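Local coordinates for major capsid protein (Paramecium bursaria Chlorella virus 1, PDB 5TIP) that self-assembles as trimers into the icosahedral, roughly 190 nm capsid of a large chlorella virus, each subunit carrying host-added N-linked glycans, at residues Y33-A37 and I208-E214; T84-E89 and Y128-W134. All coordinates share one frame; numbering follows the deposited sequence.

From the N terminus, the chain runs through residues 33-37 into strand 36-42, which pairs with the end of strand 200-210 in interaction 1. That contact closes a loop of about 170 residues holding most of the N-terminal hexon-type domain. Interaction 2 falls wholly within this loop: residues 84-89, at the start of helix 87-91, meet residues 128-134, at the end of helix 122-132, closing a shorter loop of some 40 residues. The nearest atoms of the two contacts lie about 18 Å apart. Interaction 1 joins two strands of a sheet, and the start of helix 212-220, where both other subunits of the trimer come close, whereas interaction 2 joins two helix ends between strands 65-76 and 143-149.

Interaction 1 of 2, residues Y33-A37 and I208-E214; sequences YTNFA and IFLDTQE
Phe36 faces Leu210 as an antiparallel non-hydrogen-bonded pair, and Ala37 faces Phe209 as the hydrogen-bonded pair beside it, with Phe209 N to Ala37 O at 2.8 Å nearly straight (174°) and Ala37 N to Phe209 O at 3.0 Å more bent. On the face that carries Phe36 and Leu210, CB of Phe36 lies 4.2 Å from CD2 of Leu210, while the phenyl ring leads away to meet Phe26 of a second subunit edge-to-face. Ala37 and Phe209 share the other face of this antiparallel sheet of the N-terminal hexon-type domain, and the carbonyl oxygen of Ala37 lies in the plane of the Phe209 ring, at its edge.

Beyond the paired residues the two backbones part, and polar groups take over. The extended chain of Glu214, its CG anti to the backbone N (chi1 -160°), reaches back from the first turn of helix 212-220 and meets Thr34 at about a right angle. Thr34 OG1 donates to Glu214 OE1 over 2.9 Å, arriving from above the carboxylate plane. A water sits where the backbones diverge: it donates to Asn35 O and to Glu214 OE1, the latter at 2.6 Å, and accepts from Asp211 N. Because OE2 of Glu214 binds Thr24 of the second subunit, this one buried carboxylate links the strand-to-helix turn to both the incoming N-terminal arm and the trimer interface.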
# COMPACT_ATOMS: atom_id res chain seq x y z
N TYR A 33 17.03 -16.38 15.00
CA TYR A 33 18.01 -15.79 14.10
C TYR A 33 19.33 -15.59 14.83
O TYR A 33 19.45 -15.85 16.03
CB TYR A 33 17.49 -14.46 13.54
CG TYR A 33 17.06 -13.48 14.62
CD1 TYR A 33 15.79 -13.53 15.16
CD2 TYR A 33 17.94 -12.51 15.09
CE1 TYR A 33 15.39 -12.63 16.14
CE2 TYR A 33 17.55 -11.62 16.06
CZ TYR A 33 16.28 -11.68 16.59
OH TYR A 33 15.90 -10.79 17.56
N THR A 34 20.34 -15.14 14.09
CA THR A 34 21.63 -14.84 14.68
C THR A 34 21.61 -13.46 15.33
O THR A 34 21.08 -12.50 14.77
CB THR A 34 22.74 -14.89 13.62
OG1 THR A 34 22.42 -14.00 12.55
CG2 THR A 34 22.89 -16.30 13.07
N ASN A 35 22.18 -13.38 16.53
CA ASN A 35 22.21 -12.11 17.25
C ASN A 35 23.05 -11.09 16.49
O ASN A 35 24.10 -11.41 15.93
CB ASN A 35 22.78 -12.32 18.65
CG ASN A 35 22.69 -11.07 19.51
OD1 ASN A 35 21.84 -10.21 19.28
ND2 ASN A 35 23.57 -10.96 20.49
N PHE A 36 22.57 -9.85 16.46
CA PHE A 36 23.26 -8.77 15.75
C PHE A 36 22.88 -7.44 16.38
O PHE A 36 22.05 -7.37 17.29
CB PHE A 36 22.93 -8.79 14.25
CG PHE A 36 21.52 -8.40 13.94
CD1 PHE A 36 20.50 -9.34 13.97
CD2 PHE A 36 21.20 -7.10 13.60
CE1 PHE A 36 19.20 -8.99 13.68
CE2 PHE A 36 19.90 -6.73 13.31
CZ PHE A 36 18.90 -7.68 13.35
N ALA A 37 23.49 -6.37 15.87
CA ALA A 37 23.17 -5.01 16.29
C ALA A 37 23.45 -4.07 15.13
O ALA A 37 24.35 -4.32 14.32
CB ALA A 37 23.97 -4.59 17.52
N ILE A 208 26.36 -3.42 10.60
CA ILE A 208 25.85 -4.58 11.31
C ILE A 208 26.99 -5.17 12.14
O ILE A 208 28.06 -5.48 11.60
CB ILE A 208 25.27 -5.63 10.35
CG1 ILE A 208 24.22 -5.01 9.43
CG2 ILE A 208 24.68 -6.80 11.13
CD1 ILE A 208 22.99 -4.53 10.15
N PHE A 209 26.76 -5.31 13.44
CA PHE A 209 27.72 -5.94 14.34
C PHE A 209 27.25 -7.36 14.64
O PHE A 209 26.15 -7.56 15.15
CB PHE A 209 27.86 -5.13 15.63
CG PHE A 209 28.37 -3.73 15.41
CD1 PHE A 209 27.51 -2.71 15.06
CD2 PHE A 209 29.72 -3.45 15.54
CE1 PHE A 209 27.98 -1.43 14.85
CE2 PHE A 209 30.20 -2.17 15.33
CZ PHE A 209 29.33 -1.16 14.98
N LEU A 210 28.09 -8.34 14.31
CA LEU A 210 27.74 -9.75 14.39
C LEU A 210 28.34 -10.40 15.63
O LEU A 210 29.32 -9.93 16.21
CB LEU A 210 28.21 -10.49 13.14
CG LEU A 210 27.58 -10.02 11.82
CD1 LEU A 210 28.23 -10.72 10.63
CD2 LEU A 210 26.08 -10.27 11.83
N ASP A 211 27.72 -11.51 16.03
CA ASP A 211 28.20 -12.31 17.15
C ASP A 211 29.43 -13.12 16.74
O ASP A 211 29.80 -13.19 15.57
CB ASP A 211 27.08 -13.23 17.65
CG ASP A 211 27.16 -13.48 19.15
OD1 ASP A 211 28.29 -13.51 19.69
OD2 ASP A 211 26.10 -13.64 19.78
N THR A 212 30.07 -13.74 17.74
CA THR A 212 31.39 -14.33 17.55
C THR A 212 31.38 -15.41 16.46
O THR A 212 32.24 -15.43 15.58
CB THR A 212 31.90 -14.91 18.87
OG1 THR A 212 31.87 -13.90 19.87
CG2 THR A 212 33.32 -15.43 18.71
N GLN A 213 30.40 -16.32 16.52
CA GLN A 213 30.40 -17.45 15.59
C GLN A 213 30.17 -16.98 14.15
O GLN A 213 30.94 -17.33 13.25
CB GLN A 213 29.34 -18.47 15.99
CG GLN A 213 29.71 -19.32 17.19
CD GLN A 213 28.76 -20.49 17.37
OE1 GLN A 213 27.71 -20.56 16.73
NE2 GLN A 213 29.13 -21.43 18.24
N GLU A 214 29.13 -16.19 13.92
CA GLU A 214 28.85 -15.72 12.57
C GLU A 214 29.94 -14.78 12.09
O GLU A 214 30.15 -14.64 10.88
CB GLU A 214 27.48 -15.03 12.54
CG GLU A 214 26.87 -14.91 11.16
CD GLU A 214 25.54 -14.19 11.19
OE1 GLU A 214 25.26 -13.48 12.18
OE2 GLU A 214 24.76 -14.35 10.22
O HOH W 1 25.62 -13.40 14.71

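Interaction 2 of 2, residues T84-E89 and Y128-W134; sequences TYYPAE and YRRMTDW
Arg129 lies across the ring of Tyr86, its extended chain at about a right angle to the tyrosine and its guanidinium turned only 21° from the ring plane. The aliphatic part makes the closer approach, CD of Arg129 standing 3.4 Å from OH of Tyr86, while NE lies over the ring face. Tyr85 meets the same guanidinium almost perpendicularly, the planes 82° apart, with its CD1 3.9 Å from NH2.

The guanidinium grips Asp133 side-on: NE and NH2 both donate to OD2, which lies close to the guanidinium plane, and NH2 also bonds to Gly300 O. From above the carboxylate plane, Tyr86 N adds a third bond to OD2 at 3.0 Å. Meanwhile OD1 receives Thr84 OG1 over 2.9 Å through its syn lone pair. The buried carboxylate is thereby fixed in rotation, and the adjacent arginine would probably favour its ionised form.

This is a junction of two helix ends: Tyr86 is the N-cap residue of helix 87-91, whose first turn abuts the C-terminal end of helix 122-132 in the N-terminal hexon-type domain. Ala88 N donates to Thr132 O at 3.3 Å, a backbone bond between them.

Thr132 OG1 sits at the edge of the Tyr86 ring, 3.3 Å from CD1, in the position between backbone N and carbonyl carbon (chi1 57°) from which it also donates to Tyr128 O. Farther along, Tyr128 OH donates to the anti lone pair of Glu89 OE1 over 2.8 Å, the two side chains crossing at about a right angle; Glu89 OE2 is held by Tyr271 and Arg113. On another flank, CG of Pro87 packs 3.9 Å from CZ3 of Trp134.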
# COMPACT_ATOMS: atom_id res chain seq x y z
N THR A 84 10.36 24.10 -6.75
CA THR A 84 11.36 23.05 -6.70
C THR A 84 10.71 21.72 -7.06
O THR A 84 9.51 21.52 -6.86
CB THR A 84 12.02 22.94 -5.31
OG1 THR A 84 11.01 22.72 -4.32
CG2 THR A 84 12.78 24.22 -4.98
N TYR A 85 11.52 20.80 -7.59
CA TYR A 85 11.06 19.46 -7.95
C TYR A 85 12.17 18.48 -7.61
O TYR A 85 13.10 18.30 -8.40
CB TYR A 85 10.67 19.39 -9.42
CG TYR A 85 9.96 18.11 -9.80
CD1 TYR A 85 8.69 17.83 -9.32
CD2 TYR A 85 10.55 17.19 -10.66
CE1 TYR A 85 8.03 16.67 -9.66
CE2 TYR A 85 9.89 16.02 -11.01
CZ TYR A 85 8.63 15.77 -10.51
OH TYR A 85 7.97 14.61 -10.86
N TYR A 86 12.06 17.84 -6.45
CA TYR A 86 13.05 16.89 -5.95
C TYR A 86 14.47 17.44 -6.03
O TYR A 86 15.34 16.85 -6.68
CB TYR A 86 12.94 15.57 -6.70
CG TYR A 86 11.63 14.84 -6.49
CD1 TYR A 86 11.48 13.93 -5.45
CD2 TYR A 86 10.54 15.06 -7.33
CE1 TYR A 86 10.29 13.27 -5.25
CE2 TYR A 86 9.35 14.40 -7.13
CZ TYR A 86 9.22 13.50 -6.09
OH TYR A 86 8.03 12.84 -5.90
N PRO A 87 14.75 18.58 -5.37
CA PRO A 87 16.08 19.19 -5.52
C PRO A 87 17.19 18.36 -4.90
O PRO A 87 18.30 18.30 -5.45
CB PRO A 87 15.92 20.55 -4.83
CG PRO A 87 14.85 20.32 -3.83
CD PRO A 87 13.89 19.36 -4.46
N ALA A 88 16.93 17.72 -3.76
CA ALA A 88 17.95 16.88 -3.14
C ALA A 88 18.25 15.65 -3.98
O ALA A 88 19.39 15.16 -3.98
CB ALA A 88 17.51 16.47 -1.74
N GLU A 89 17.24 15.12 -4.68
CA GLU A 89 17.47 13.99 -5.57
C GLU A 89 18.30 14.41 -6.78
O GLU A 89 19.23 13.69 -7.18
CB GLU A 89 16.13 13.40 -6.00
CG GLU A 89 16.22 12.34 -7.07
CD GLU A 89 14.86 11.98 -7.63
OE1 GLU A 89 14.08 11.32 -6.91
OE2 GLU A 89 14.56 12.37 -8.77
N TYR A 128 9.20 9.68 0.64
CA TYR A 128 10.43 9.92 -0.10
C TYR A 128 10.51 11.35 -0.61
O TYR A 128 11.60 11.93 -0.66
CB TYR A 128 10.55 8.93 -1.26
CG TYR A 128 11.74 9.18 -2.17
CD1 TYR A 128 13.01 8.74 -1.82
CD2 TYR A 128 11.59 9.85 -3.38
CE1 TYR A 128 14.10 8.96 -2.65
CE2 TYR A 128 12.67 10.07 -4.21
CZ TYR A 128 13.92 9.63 -3.84
OH TYR A 128 15.00 9.85 -4.67
N ARG A 129 9.37 11.95 -0.97
CA ARG A 129 9.40 13.35 -1.40
C ARG A 129 9.58 14.29 -0.22
O ARG A 129 10.17 15.37 -0.37
CB ARG A 129 8.14 13.72 -2.18
CG ARG A 129 8.25 15.08 -2.83
CD ARG A 129 7.15 15.38 -3.83
NE ARG A 129 7.41 16.67 -4.48
CZ ARG A 129 6.62 17.21 -5.40
NH1 ARG A 129 5.52 16.60 -5.79
NH2 ARG A 129 6.95 18.39 -5.93
N ARG A 130 9.07 13.92 0.96
CA ARG A 130 9.39 14.69 2.16
C ARG A 130 10.89 14.71 2.41
O ARG A 130 11.44 15.71 2.87
CB ARG A 130 8.68 14.10 3.38
CG ARG A 130 7.17 14.19 3.37
CD ARG A 130 6.61 13.51 4.61
NE ARG A 130 6.99 14.22 5.83
CZ ARG A 130 7.08 13.64 7.03
NH1 ARG A 130 6.83 12.35 7.17
NH2 ARG A 130 7.43 14.36 8.09
N MET A 131 11.57 13.60 2.10
CA MET A 131 13.00 13.49 2.35
C MET A 131 13.85 14.19 1.30
O MET A 131 15.04 14.41 1.53
CB MET A 131 13.41 12.01 2.41
CG MET A 131 12.79 11.24 3.56
SD MET A 131 12.94 9.46 3.34
CE MET A 131 14.71 9.28 3.22
N THR A 132 13.27 14.55 0.15
CA THR A 132 14.05 15.10 -0.95
C THR A 132 13.48 16.39 -1.53
O THR A 132 13.98 16.86 -2.55
CB THR A 132 14.20 14.07 -2.08
OG1 THR A 132 12.90 13.66 -2.52
CG2 THR A 132 14.97 12.85 -1.60
N ASP A 133 12.46 16.98 -0.90
CA ASP A 133 11.83 18.15 -1.48
C ASP A 133 11.06 18.90 -0.40
O ASP A 133 10.79 18.37 0.68
CB ASP A 133 10.90 17.76 -2.64
CG ASP A 133 10.57 18.93 -3.55
OD1 ASP A 133 10.97 20.07 -3.23
OD2 ASP A 133 9.93 18.70 -4.59
N TRP A 134 10.71 20.15 -0.71
CA TRP A 134 9.78 20.92 0.10
C TRP A 134 8.36 20.60 -0.35
O TRP A 134 8.03 20.72 -1.53
CB TRP A 134 10.04 22.42 -0.04
CG TRP A 134 11.26 22.91 0.69
CD1 TRP A 134 11.34 23.27 2.00
CD2 TRP A 134 12.57 23.12 0.14
NE1 TRP A 134 12.61 23.68 2.31
CE2 TRP A 134 13.39 23.60 1.18
CE3 TRP A 134 13.12 22.95 -1.13
CZ2 TRP A 134 14.73 23.90 0.99
CZ3 TRP A 134 14.46 23.25 -1.32
CH2 TRP A 134 15.25 23.72 -0.26
O HOH W 2 7.87 21.27 -4.47
O HOH W 3 5.19 13.66 -6.67